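Local coordinates for photosystem II assembly protein Ycf48 (Thermosynechococcus elongatus, PDB 5OJ5) that probably helps assemble photosystem II at an early stage and replace photodamaged D1, and binds the C-terminal extension of the D1 precursor, at residues P46-L52 with G333-V339; F63-G69 with E80-G85; L273-R278 with N314-F320. All coordinates share one frame; numbering follows the deposited sequence.

How the contacts relate
Ycf48 is a seven-bladed beta-propeller, and the three contacts lie on neighbouring blades where the ring is closed. In contact 1 strand 47-51 joins strand 334-338 in the sheet that also holds 325-329 and 317-320. Contact 2, about 15 Å away between centres, belongs to the next sheet, the one with strands 58-63 to 89-90. Contact 3 lies about 13 Å from contact 1 and joins strand 317-320 to strand 272-277 of the preceding blade. Along the chain, contacts 2 and 3 come one after the other inside the span closed by contact 1. Contact 1 touches both, whereas contacts 2 and 3 stay about 7 Å apart at their nearest atoms.

Contact 1. Residues P46-L52 with G333-V339; sequences PWEAIQL and GILLRYV
Glu-48 and Arg-337 face each other as a hydrogen-bonded pair, and their torsions bring the charged ends together: CG of Glu-48 stands between its backbone N and carbonyl carbon (chi1 71°), while the Arg-337 chain runs out extended and bends only at chi3 (80°). The two chains lie side by side, pointing the same way. They form a salt bridge: OE1 of Glu-48 accepts from NE of Arg-337 at 2.7 Å and, weakly, from NH2 of Arg-337 at 2.9 Å. This oxygen sits in the guanidinium plane, yet NE comes from above the carboxylate plane. CG2 of Val-339 lies over one guanidinium face, and CD1 of Ile-50 packs on CB of Arg-337 at 3.8 Å.

On the other side of the sheet two aromatic rings meet. Tyr-338 turns its edge to the face of the Trp-47 six-membered ring, a T-shaped pair with centroids 5.3 Å apart, and Pro-46 CB comes within 3.4 Å of Tyr-338 CE1. Trp-47 also meets Trp-284 of the neighbouring blade, edge to face. Paired backbone bonds link Glu-48 with Arg-337 and Ile-50 with Leu-335; at the ends Val-339 N reaches Pro-46 O at 2.7 Å and Leu-52 N reaches Gly-333 O at 2.8 Å. An N-terminal strand thus completes, antiparallel, a sheet built from the C-terminal end: the Velcro closure of a beta-propeller.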
loop_
_atom_site.group_PDB
_atom_site.type_symbol
_atom_site.label_atom_id
_atom_site.label_comp_id
_atom_site.label_asym_id
_atom_site.label_seq_id
_atom_site.Cartn_x
_atom_site.Cartn_y
_atom_site.Cartn_z
ATOM N N PRO A 46 -5.039 12.218 15.452
ATOM C CA PRO A 46 -6.241 12.041 14.645
ATOM C C PRO A 46 -6.605 10.580 14.446
ATOM O O PRO A 46 -7.616 10.277 13.815
ATOM C CB PRO A 46 -5.835 12.668 13.305
ATOM C CG PRO A 46 -4.356 12.399 13.206
ATOM C CD PRO A 46 -3.847 12.491 14.617
ATOM N N TRP A 47 -5.842 9.647 14.961
ATOM C CA TRP A 47 -6.027 8.245 14.615
ATOM C C TRP A 47 -6.795 7.518 15.699
ATOM O O TRP A 47 -6.365 7.462 16.851
ATOM C CB TRP A 47 -4.675 7.593 14.375
ATOM C CG TRP A 47 -3.956 8.156 13.194
ATOM C CD1 TRP A 47 -2.902 9.034 13.207
ATOM C CD2 TRP A 47 -4.233 7.912 11.818
ATOM N NE1 TRP A 47 -2.507 9.341 11.941
ATOM C CE2 TRP A 47 -3.303 8.669 11.059
ATOM C CE3 TRP A 47 -5.155 7.095 11.143
ATOM C CZ2 TRP A 47 -3.273 8.625 9.657
ATOM C CZ3 TRP A 47 -5.121 7.049 9.758
ATOM C CH2 TRP A 47 -4.175 7.812 9.029
ATOM N N GLU A 48 -7.907 6.936 15.331
ATOM C CA GLU A 48 -8.678 6.113 16.256
ATOM C C GLU A 48 -8.450 4.637 15.953
ATOM O O GLU A 48 -8.563 4.208 14.809
ATOM C CB GLU A 48 -10.147 6.478 16.157
ATOM C CG GLU A 48 -10.932 6.118 14.947
ATOM C CD GLU A 48 -12.437 6.144 15.230
ATOM O OE1 GLU A 48 -13.183 5.475 14.473
ATOM O OE2 GLU A 48 -12.881 6.814 16.213
ATOM N N ALA A 49 -8.153 3.845 16.958
ATOM C CA ALA A 49 -7.912 2.425 16.784
ATOM C C ALA A 49 -9.238 1.677 16.719
ATOM O O ALA A 49 -10.136 1.915 17.519
ATOM C CB ALA A 49 -7.059 1.854 17.912
ATOM N N ILE A 50 -9.364 0.810 15.743
ATOM C CA ILE A 50 -10.515 -0.067 15.515
ATOM C C ILE A 50 -9.990 -1.492 15.521
ATOM O O ILE A 50 -8.959 -1.806 14.913
ATOM C CB ILE A 50 -11.181 0.261 14.153
ATOM C CG1 ILE A 50 -11.829 1.658 14.185
ATOM C CG2 ILE A 50 -12.224 -0.826 13.781
ATOM C CD1 ILE A 50 -12.311 2.154 12.854
ATOM N N GLN A 51 -10.729 -2.372 16.185
ATOM C CA GLN A 51 -10.498 -3.799 16.044
ATOM C C GLN A 51 -11.520 -4.362 15.068
ATOM O O GLN A 51 -12.720 -4.361 15.351
ATOM C CB GLN A 51 -10.614 -4.489 17.405
ATOM C CG GLN A 51 -10.482 -6.022 17.287
ATOM C CD GLN A 51 -9.083 -6.439 16.867
ATOM O OE1 GLN A 51 -8.078 -6.025 17.475
ATOM N NE2 GLN A 51 -9.004 -7.294 15.857
ATOM N N LEU A 52 -11.055 -4.839 13.919
ATOM C CA LEU A 52 -11.949 -5.493 12.988
ATOM C C LEU A 52 -12.402 -6.831 13.566
ATOM O O LEU A 52 -11.737 -7.418 14.429
ATOM C CB LEU A 52 -11.202 -5.757 11.695
ATOM C CG LEU A 52 -10.818 -4.475 10.933
ATOM C CD1 LEU A 52 -9.847 -4.848 9.787
ATOM C CD2 LEU A 52 -12.035 -3.774 10.390
ATOM N N GLY A 333 -5.920 -7.707 12.632
ATOM C CA GLY A 333 -7.196 -7.032 12.528
ATOM C C GLY A 333 -7.254 -5.620 13.055
ATOM O O GLY A 333 -8.340 -5.024 13.087
ATOM N N ILE A 334 -6.133 -5.066 13.464
ATOM C CA ILE A 334 -6.101 -3.695 13.945
ATOM C C ILE A 334 -6.045 -2.738 12.761
ATOM O O ILE A 334 -5.267 -2.928 11.807
ATOM C CB ILE A 334 -4.887 -3.492 14.854
ATOM C CG1 ILE A 334 -5.077 -4.333 16.144
ATOM C CG2 ILE A 334 -4.665 -1.983 15.144
ATOM C CD1 ILE A 334 -3.863 -4.410 17.007
ATOM N N LEU A 335 -6.894 -1.715 12.827
ATOM C CA LEU A 335 -6.953 -0.611 11.897
ATOM C C LEU A 335 -6.808 0.688 12.691
ATOM O O LEU A 335 -7.372 0.780 13.756
ATOM C CB LEU A 335 -8.364 -0.778 11.302
ATOM C CG LEU A 335 -8.677 0.058 10.089
ATOM C CD1 LEU A 335 -7.694 -0.217 8.961
ATOM C CD2 LEU A 335 -10.105 -0.272 9.639
ATOM N N LEU A 336 -6.137 1.690 12.153
ATOM C CA LEU A 336 -6.347 3.050 12.645
ATOM C C LEU A 336 -7.138 3.806 11.599
ATOM O O LEU A 336 -6.882 3.652 10.391
ATOM C CB LEU A 336 -5.033 3.784 12.884
ATOM C CG LEU A 336 -3.985 3.059 13.726
ATOM C CD1 LEU A 336 -2.721 3.946 13.844
ATOM C CD2 LEU A 336 -4.531 2.642 15.035
ATOM N N ARG A 337 -8.072 4.644 12.038
ATOM C CA ARG A 337 -8.927 5.445 11.161
ATOM C C ARG A 337 -8.696 6.929 11.453
ATOM O O ARG A 337 -8.684 7.351 12.612
ATOM C CB ARG A 337 -10.402 5.108 11.380
ATOM C CG ARG A 337 -11.340 5.894 10.464
ATOM C CD ARG A 337 -12.775 5.411 10.642
ATOM N NE ARG A 337 -13.363 6.000 11.829
ATOM C CZ ARG A 337 -14.012 7.167 11.853
ATOM N NH1 ARG A 337 -14.162 7.895 10.768
ATOM N NH2 ARG A 337 -14.484 7.626 12.987
ATOM N N TYR A 338 -8.521 7.709 10.394
ATOM C CA TYR A 338 -8.252 9.152 10.522
ATOM C C TYR A 338 -9.543 9.884 10.864
ATOM O O TYR A 338 -10.549 9.721 10.174
ATOM C CB TYR A 338 -7.689 9.689 9.201
ATOM C CG TYR A 338 -7.231 11.113 9.325
ATOM C CD1 TYR A 338 -5.944 11.397 9.721
ATOM C CD2 TYR A 338 -8.096 12.177 9.073
ATOM C CE1 TYR A 338 -5.508 12.707 9.887
ATOM C CE2 TYR A 338 -7.662 13.498 9.232
ATOM C CZ TYR A 338 -6.370 13.733 9.637
ATOM O OH TYR A 338 -5.947 15.035 9.810
ATOM N N VAL A 339 -9.501 10.707 11.906
ATOM C CA VAL A 339 -10.639 11.497 12.365
ATOM C C VAL A 339 -10.196 12.966 12.419
ATOM O O VAL A 339 -9.341 13.344 13.243
ATOM C CB VAL A 339 -11.122 11.028 13.741
ATOM C CG1 VAL A 339 -12.282 11.904 14.200
ATOM C CG2 VAL A 339 -11.529 9.554 13.686
#

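Contact 2. Residues F63-G69 with E80-G85; sequences FIDRHHG and ETRDGG
Gly-69 and Thr-81 form an antiparallel hydrogen-bonded pair, Thr-81 N reaching Gly-69 O at 2.9 Å. Beyond it the strands give way to turns, and Gly-84 N donates to His-67 O at 2.8 Å.

Among the side chains, His-68 NE2 donates to the anti lone pair of Glu-80 OE2 at 2.7 Å, with ring and carboxylate nearly coplanar. Gln-129 also bonds to that oxygen, while Arg-91 makes a salt bridge to Glu-80 OE1, so the carboxylate is held at both oxygens.

Stacking comes from Arg-82. A bend at chi2 (-90°) lays its guanidinium flat on the His-68 ring, centres 4.1 Å apart and planes 4° off parallel; Ile-64 CD1 lies over the opposite face. Apolar packing is lighter: the Phe-63 ring brings CE1 to 3.7 Å from Thr-81 CG2.

Two turns shape the segments. Asp-65 OD1 accepts from the N of His-67, an Asx turn, and from that of His-68, an Asx motif; Thr-81 OG1 accepts from Asp-83 N, an ST turn, and also bonds to Thr-87 O. Thr-81, Asp-83, Gly-85, Thr-87 and Trp-88 match the Asp-box (BNR repeat), the turn between the third and fourth strands of a propeller blade.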
loop_
_atom_site.group_PDB
_atom_site.type_symbol
_atom_site.label_atom_id
_atom_site.label_comp_id
_atom_site.label_asym_id
_atom_site.label_seq_id
_atom_site.Cartn_x
_atom_site.Cartn_y
_atom_site.Cartn_z
ATOM N N PHE A 63 -12.026 2.190 -1.875
ATOM C CA PHE A 63 -13.363 2.722 -1.753
ATOM C C PHE A 63 -14.027 2.931 -3.117
ATOM O O PHE A 63 -13.408 3.402 -4.082
ATOM C CB PHE A 63 -13.364 4.029 -0.956
ATOM C CG PHE A 63 -13.381 3.798 0.532
ATOM C CD1 PHE A 63 -14.570 3.842 1.257
ATOM C CD2 PHE A 63 -12.234 3.479 1.204
ATOM C CE1 PHE A 63 -14.596 3.570 2.613
ATOM C CE2 PHE A 63 -12.270 3.196 2.589
ATOM C CZ PHE A 63 -13.453 3.235 3.271
ATOM N N ILE A 64 -15.316 2.620 -3.170
ATOM C CA ILE A 64 -16.174 2.991 -4.291
ATOM C C ILE A 64 -16.466 4.479 -4.267
ATOM O O ILE A 64 -16.414 5.162 -5.289
ATOM C CB ILE A 64 -17.481 2.189 -4.185
ATOM C CG1 ILE A 64 -17.183 0.711 -4.430
ATOM C CG2 ILE A 64 -18.533 2.727 -5.167
ATOM C CD1 ILE A 64 -17.982 -0.302 -3.762
ATOM N N ASP A 65 -16.824 4.979 -3.096
ATOM C CA ASP A 65 -17.170 6.376 -2.894
ATOM C C ASP A 65 -16.772 6.706 -1.458
ATOM O O ASP A 65 -16.033 5.956 -0.816
ATOM C CB ASP A 65 -18.631 6.637 -3.256
ATOM C CG ASP A 65 -19.600 5.834 -2.417
ATOM O OD1 ASP A 65 -19.326 5.540 -1.258
ATOM O OD2 ASP A 65 -20.707 5.557 -2.885
ATOM N N ARG A 66 -17.209 7.849 -0.948
ATOM C CA ARG A 66 -16.753 8.250 0.372
ATOM C C ARG A 66 -17.196 7.261 1.466
ATOM O O ARG A 66 -16.536 7.135 2.499
ATOM C CB ARG A 66 -17.338 9.640 0.672
ATOM C CG ARG A 66 -17.264 10.086 2.122
ATOM C CD ARG A 66 -17.322 11.590 2.229
ATOM N NE ARG A 66 -16.827 12.107 3.508
ATOM C CZ ARG A 66 -15.569 12.493 3.753
ATOM N NH1 ARG A 66 -14.613 12.397 2.826
ATOM N NH2 ARG A 66 -15.268 12.976 4.951
ATOM N N HIS A 67 -18.325 6.596 1.287
ATOM C CA HIS A 67 -18.880 5.766 2.352
ATOM C C HIS A 67 -18.721 4.276 2.165
ATOM O O HIS A 67 -18.649 3.531 3.155
ATOM C CB HIS A 67 -20.361 6.088 2.502
ATOM C CG HIS A 67 -20.572 7.502 2.885
ATOM N ND1 HIS A 67 -20.415 7.967 4.172
ATOM C CD2 HIS A 67 -20.828 8.583 2.128
ATOM C CE1 HIS A 67 -20.625 9.273 4.202
ATOM N NE2 HIS A 67 -20.891 9.675 2.970
ATOM N N HIS A 68 -18.671 3.830 0.920
ATOM C CA HIS A 68 -18.759 2.408 0.606
ATOM C C HIS A 68 -17.391 1.921 0.150
ATOM O O HIS A 68 -16.848 2.436 -0.825
ATOM C CB HIS A 68 -19.785 2.221 -0.508
ATOM C CG HIS A 68 -20.132 0.793 -0.799
ATOM N ND1 HIS A 68 -20.819 0.423 -1.940
ATOM C CD2 HIS A 68 -19.953 -0.340 -0.076
ATOM C CE1 HIS A 68 -21.037 -0.884 -1.912
ATOM N NE2 HIS A 68 -20.506 -1.371 -0.798
ATOM N N GLY A 69 -16.845 0.945 0.865
ATOM C CA GLY A 69 -15.536 0.436 0.525
ATOM C C GLY A 69 -15.338 -0.981 0.990
ATOM O O GLY A 69 -16.193 -1.586 1.650
ATOM N N GLU A 80 -16.650 -5.370 4.057
ATOM C CA GLU A 80 -17.325 -4.263 3.404
ATOM C C GLU A 80 -17.733 -3.238 4.457
ATOM O O GLU A 80 -18.243 -3.601 5.518
ATOM C CB GLU A 80 -18.591 -4.795 2.706
ATOM C CG GLU A 80 -19.391 -3.778 1.926
ATOM C CD GLU A 80 -20.579 -4.386 1.212
ATOM O OE1 GLU A 80 -21.023 -5.487 1.594
ATOM O OE2 GLU A 80 -21.074 -3.746 0.245
ATOM N N THR A 81 -17.586 -1.945 4.133
ATOM C CA THR A 81 -18.126 -0.855 4.950
ATOM C C THR A 81 -19.113 -0.058 4.113
ATOM O O THR A 81 -18.930 0.113 2.894
ATOM C CB THR A 81 -16.984 0.071 5.464
ATOM O OG1 THR A 81 -17.563 1.022 6.365
ATOM C CG2 THR A 81 -16.260 0.831 4.368
ATOM N N ARG A 82 -20.113 0.504 4.804
ATOM C CA ARG A 82 -21.041 1.451 4.219
ATOM C C ARG A 82 -21.040 2.778 4.943
ATOM O O ARG A 82 -21.816 3.672 4.563
ATOM C CB ARG A 82 -22.460 0.872 4.237
ATOM C CG ARG A 82 -22.582 -0.399 3.562
ATOM C CD ARG A 82 -22.899 -0.216 2.190
ATOM N NE ARG A 82 -23.328 -1.518 1.684
ATOM C CZ ARG A 82 -23.969 -1.662 0.554
ATOM N NH1 ARG A 82 -24.234 -0.572 -0.130
ATOM N NH2 ARG A 82 -24.309 -2.867 0.121
ATOM N N ASP A 83 -20.193 2.950 5.951
ATOM C CA ASP A 83 -20.175 4.158 6.764
ATOM C C ASP A 83 -18.801 4.813 6.775
ATOM O O ASP A 83 -18.407 5.459 7.752
ATOM C CB ASP A 83 -20.715 3.876 8.169
ATOM C CG ASP A 83 -19.874 2.903 8.953
ATOM O OD1 ASP A 83 -18.766 2.498 8.509
ATOM O OD2 ASP A 83 -20.311 2.518 10.066
ATOM N N GLY A 84 -18.072 4.679 5.671
ATOM C CA GLY A 84 -16.792 5.357 5.576
ATOM C C GLY A 84 -15.673 4.658 6.293
ATOM O O GLY A 84 -14.599 5.250 6.467
ATOM N N GLY A 85 -15.886 3.417 6.720
ATOM C CA GLY A 85 -14.863 2.638 7.395
ATOM C C GLY A 85 -14.904 2.710 8.900
ATOM O O GLY A 85 -13.947 2.268 9.547
#

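Contact 3. Residues L273-R278 with N314-F320; sequences LDLAYR and NFYKILF
The contact between Leu-273 to Arg-278 and Asn-314 to Phe-320 is a side-chain interface between the innermost strands of two adjacent blades, close to the middle of the propeller. Strands 273-277 and 317-320 run nearly parallel, at 18°, with axes 6.1 Å apart at closest approach; no beta bridge joins them, and what lies between is mostly apolar.

One polar link spans the gap. Asp-274, with CG swung opposite its backbone N (chi1 -159°), reaches across so that OD2 accepts the N-H of Ile-318 at 2.8 Å, nearly straight and on the anti lone pair. A side chain thus takes a backbone N-H that has no strand partner on this side. Water 1 donates to the same OD2 of Asp-274 at 2.7 Å.

Beyond this pair the packing is mostly carbon on carbon. Ala-276 CB rests on Ile-318 CG2 at 3.7 Å and lies 4.1 Å from Phe-320 CD2. The aliphatic part of Arg-278 covers one face of the Phe-320 ring, its CB 3.8 Å from the centroid and 14° off the normal, a CH-pi contact. The guanidinium goes on past the ring, to a salt bridge with Glu-282 and a bond to Pro-323 O. The exception is at the other end, where Leu-273 CD1 packs against Phe-315 O at 3.4 Å, a buried carbonyl oxygen without a hydrogen-bond partner.

Leu-273 and Asp-274 both face Ala-286 in a classic beta bulge, at the start of the segment from which Asp-274 reaches over. Separate sheets set side by side around a central pore, joined by side chains, are the blade-to-blade packing of a beta-propeller.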
loop_
_atom_site.group_PDB
_atom_site.type_symbol
_atom_site.label_atom_id
_atom_site.label_comp_id
_atom_site.label_asym_id
_atom_site.label_seq_id
_atom_site.Cartn_x
_atom_site.Cartn_y
_atom_site.Cartn_z
ATOM N N LEU A 273 7.994 1.363 7.878
ATOM C CA LEU A 273 7.346 0.439 6.961
ATOM C C LEU A 273 6.665 1.155 5.820
ATOM O O LEU A 273 6.622 0.614 4.724
ATOM C CB LEU A 273 6.368 -0.433 7.737
ATOM C CG LEU A 273 7.049 -1.321 8.792
ATOM C CD1 LEU A 273 6.068 -1.887 9.783
ATOM C CD2 LEU A 273 7.843 -2.411 8.105
ATOM N N ASP A 274 6.056 2.330 6.048
ATOM C CA ASP A 274 5.358 3.033 4.982
ATOM C C ASP A 274 5.363 4.523 5.263
ATOM O O ASP A 274 5.526 4.964 6.413
ATOM C CB ASP A 274 3.911 2.536 4.838
ATOM C CG ASP A 274 3.313 2.846 3.490
ATOM O OD1 ASP A 274 4.085 3.102 2.530
ATOM O OD2 ASP A 274 2.084 2.719 3.349
ATOM N N LEU A 275 5.189 5.285 4.186
ATOM C CA LEU A 275 5.195 6.742 4.224
ATOM C C LEU A 275 4.074 7.186 3.292
ATOM O O LEU A 275 3.977 6.674 2.162
ATOM C CB LEU A 275 6.560 7.249 3.716
ATOM C CG LEU A 275 6.802 8.755 3.748
ATOM C CD1 LEU A 275 8.291 9.019 3.787
ATOM C CD2 LEU A 275 6.232 9.442 2.545
ATOM N N ALA A 276 3.217 8.094 3.734
ATOM C CA ALA A 276 2.169 8.595 2.861
ATOM C C ALA A 276 1.819 10.021 3.196
ATOM O O ALA A 276 1.871 10.433 4.358
ATOM C CB ALA A 276 0.903 7.727 2.946
ATOM N N TYR A 277 1.415 10.765 2.180
ATOM C CA TYR A 277 1.034 12.159 2.309
ATOM C C TYR A 277 -0.474 12.299 2.475
ATOM O O TYR A 277 -1.248 11.774 1.671
ATOM C CB TYR A 277 1.459 12.958 1.078
ATOM C CG TYR A 277 2.947 13.154 0.928
ATOM C CD1 TYR A 277 3.505 14.410 1.117
ATOM C CD2 TYR A 277 3.806 12.086 0.597
ATOM C CE1 TYR A 277 4.868 14.599 0.971
ATOM C CE2 TYR A 277 5.179 12.290 0.474
ATOM C CZ TYR A 277 5.702 13.542 0.653
ATOM O OH TYR A 277 7.062 13.702 0.501
ATOM N N ARG A 278 -0.900 13.031 3.484
ATOM C CA ARG A 278 -2.308 13.423 3.572
ATOM C C ARG A 278 -2.583 14.641 2.706
ATOM O O ARG A 278 -3.674 14.773 2.136
ATOM C CB ARG A 278 -2.688 13.705 5.041
ATOM C CG ARG A 278 -4.178 13.939 5.188
ATOM C CD ARG A 278 -4.584 14.185 6.633
ATOM N NE ARG A 278 -4.094 15.446 7.168
ATOM C CZ ARG A 278 -4.688 16.622 6.990
ATOM N NH1 ARG A 278 -5.830 16.675 6.309
ATOM N NH2 ARG A 278 -4.152 17.701 7.526
ATOM N N ASN A 314 2.715 -3.460 14.741
ATOM C CA ASN A 314 3.409 -2.756 13.678
ATOM C C ASN A 314 2.374 -2.064 12.800
ATOM O O ASN A 314 1.243 -2.545 12.626
ATOM C CB ASN A 314 4.206 -3.733 12.820
ATOM C CG ASN A 314 5.219 -4.523 13.614
ATOM O OD1 ASN A 314 5.787 -4.031 14.588
ATOM N ND2 ASN A 314 5.493 -5.738 13.156
ATOM N N PHE A 315 2.743 -0.948 12.214
ATOM C CA PHE A 315 1.861 -0.201 11.329
ATOM C C PHE A 315 2.470 -0.277 9.926
ATOM O O PHE A 315 3.493 0.353 9.636
ATOM C CB PHE A 315 1.695 1.225 11.813
ATOM C CG PHE A 315 1.003 1.321 13.106
ATOM C CD1 PHE A 315 -0.175 0.631 13.354
ATOM C CD2 PHE A 315 1.542 2.176 14.080
ATOM C CE1 PHE A 315 -0.813 0.760 14.609
ATOM C CE2 PHE A 315 0.927 2.329 15.278
ATOM C CZ PHE A 315 -0.243 1.621 15.551
ATOM N N TYR A 316 1.882 -1.113 9.072
ATOM C CA TYR A 316 2.463 -1.607 7.807
ATOM C C TYR A 316 2.178 -0.735 6.619
ATOM O O TYR A 316 2.960 -0.744 5.668
ATOM C CB TYR A 316 1.899 -2.991 7.382
ATOM C CG TYR A 316 2.352 -4.061 8.312
ATOM C CD1 TYR A 316 3.643 -4.593 8.237
ATOM C CD2 TYR A 316 1.527 -4.479 9.342
ATOM C CE1 TYR A 316 4.069 -5.586 9.132
ATOM C CE2 TYR A 316 1.934 -5.423 10.232
ATOM C CZ TYR A 316 3.203 -5.976 10.132
ATOM O OH TYR A 316 3.590 -6.929 11.046
ATOM N N LYS A 317 1.010 -0.094 6.596
ATOM C CA LYS A 317 0.501 0.527 5.372
ATOM C C LYS A 317 -0.339 1.718 5.777
ATOM O O LYS A 317 -1.177 1.571 6.654
ATOM C CB LYS A 317 -0.363 -0.481 4.579
ATOM C CG LYS A 317 -0.590 -0.120 3.108
ATOM C CD LYS A 317 -0.893 -1.401 2.281
ATOM C CE LYS A 317 -1.354 -1.098 0.881
ATOM N NZ LYS A 317 -0.405 -0.249 0.107
ATOM N N ILE A 318 -0.135 2.845 5.116
ATOM C CA ILE A 318 -0.956 4.034 5.303
ATOM C C ILE A 318 -1.701 4.292 4.000
ATOM O O ILE A 318 -1.065 4.421 2.955
ATOM C CB ILE A 318 -0.091 5.272 5.627
ATOM C CG1 ILE A 318 0.855 5.044 6.825
ATOM C CG2 ILE A 318 -1.016 6.508 5.818
ATOM C CD1 ILE A 318 1.991 6.080 6.811
ATOM N N LEU A 319 -3.017 4.422 4.060
ATOM C CA LEU A 319 -3.845 4.659 2.875
ATOM C C LEU A 319 -4.680 5.903 3.120
ATOM O O LEU A 319 -5.594 5.868 3.941
ATOM C CB LEU A 319 -4.753 3.457 2.616
ATOM C CG LEU A 319 -4.020 2.178 2.225
ATOM C CD1 LEU A 319 -4.979 1.024 2.068
ATOM C CD2 LEU A 319 -3.274 2.330 0.863
ATOM N N PHE A 320 -4.414 6.970 2.394
ATOM C CA PHE A 320 -5.272 8.155 2.417
ATOM C C PHE A 320 -6.137 8.133 1.178
ATOM O O PHE A 320 -5.632 7.988 0.065
ATOM C CB PHE A 320 -4.469 9.452 2.458
ATOM C CG PHE A 320 -3.923 9.746 3.836
ATOM C CD1 PHE A 320 -4.775 10.116 4.845
ATOM C CD2 PHE A 320 -2.547 9.652 4.093
ATOM C CE1 PHE A 320 -4.266 10.385 6.123
ATOM C CE2 PHE A 320 -2.059 9.910 5.347
ATOM C CZ PHE A 320 -2.916 10.270 6.350
HETATM O O HOH W 1 0.670 2.420 1.056
#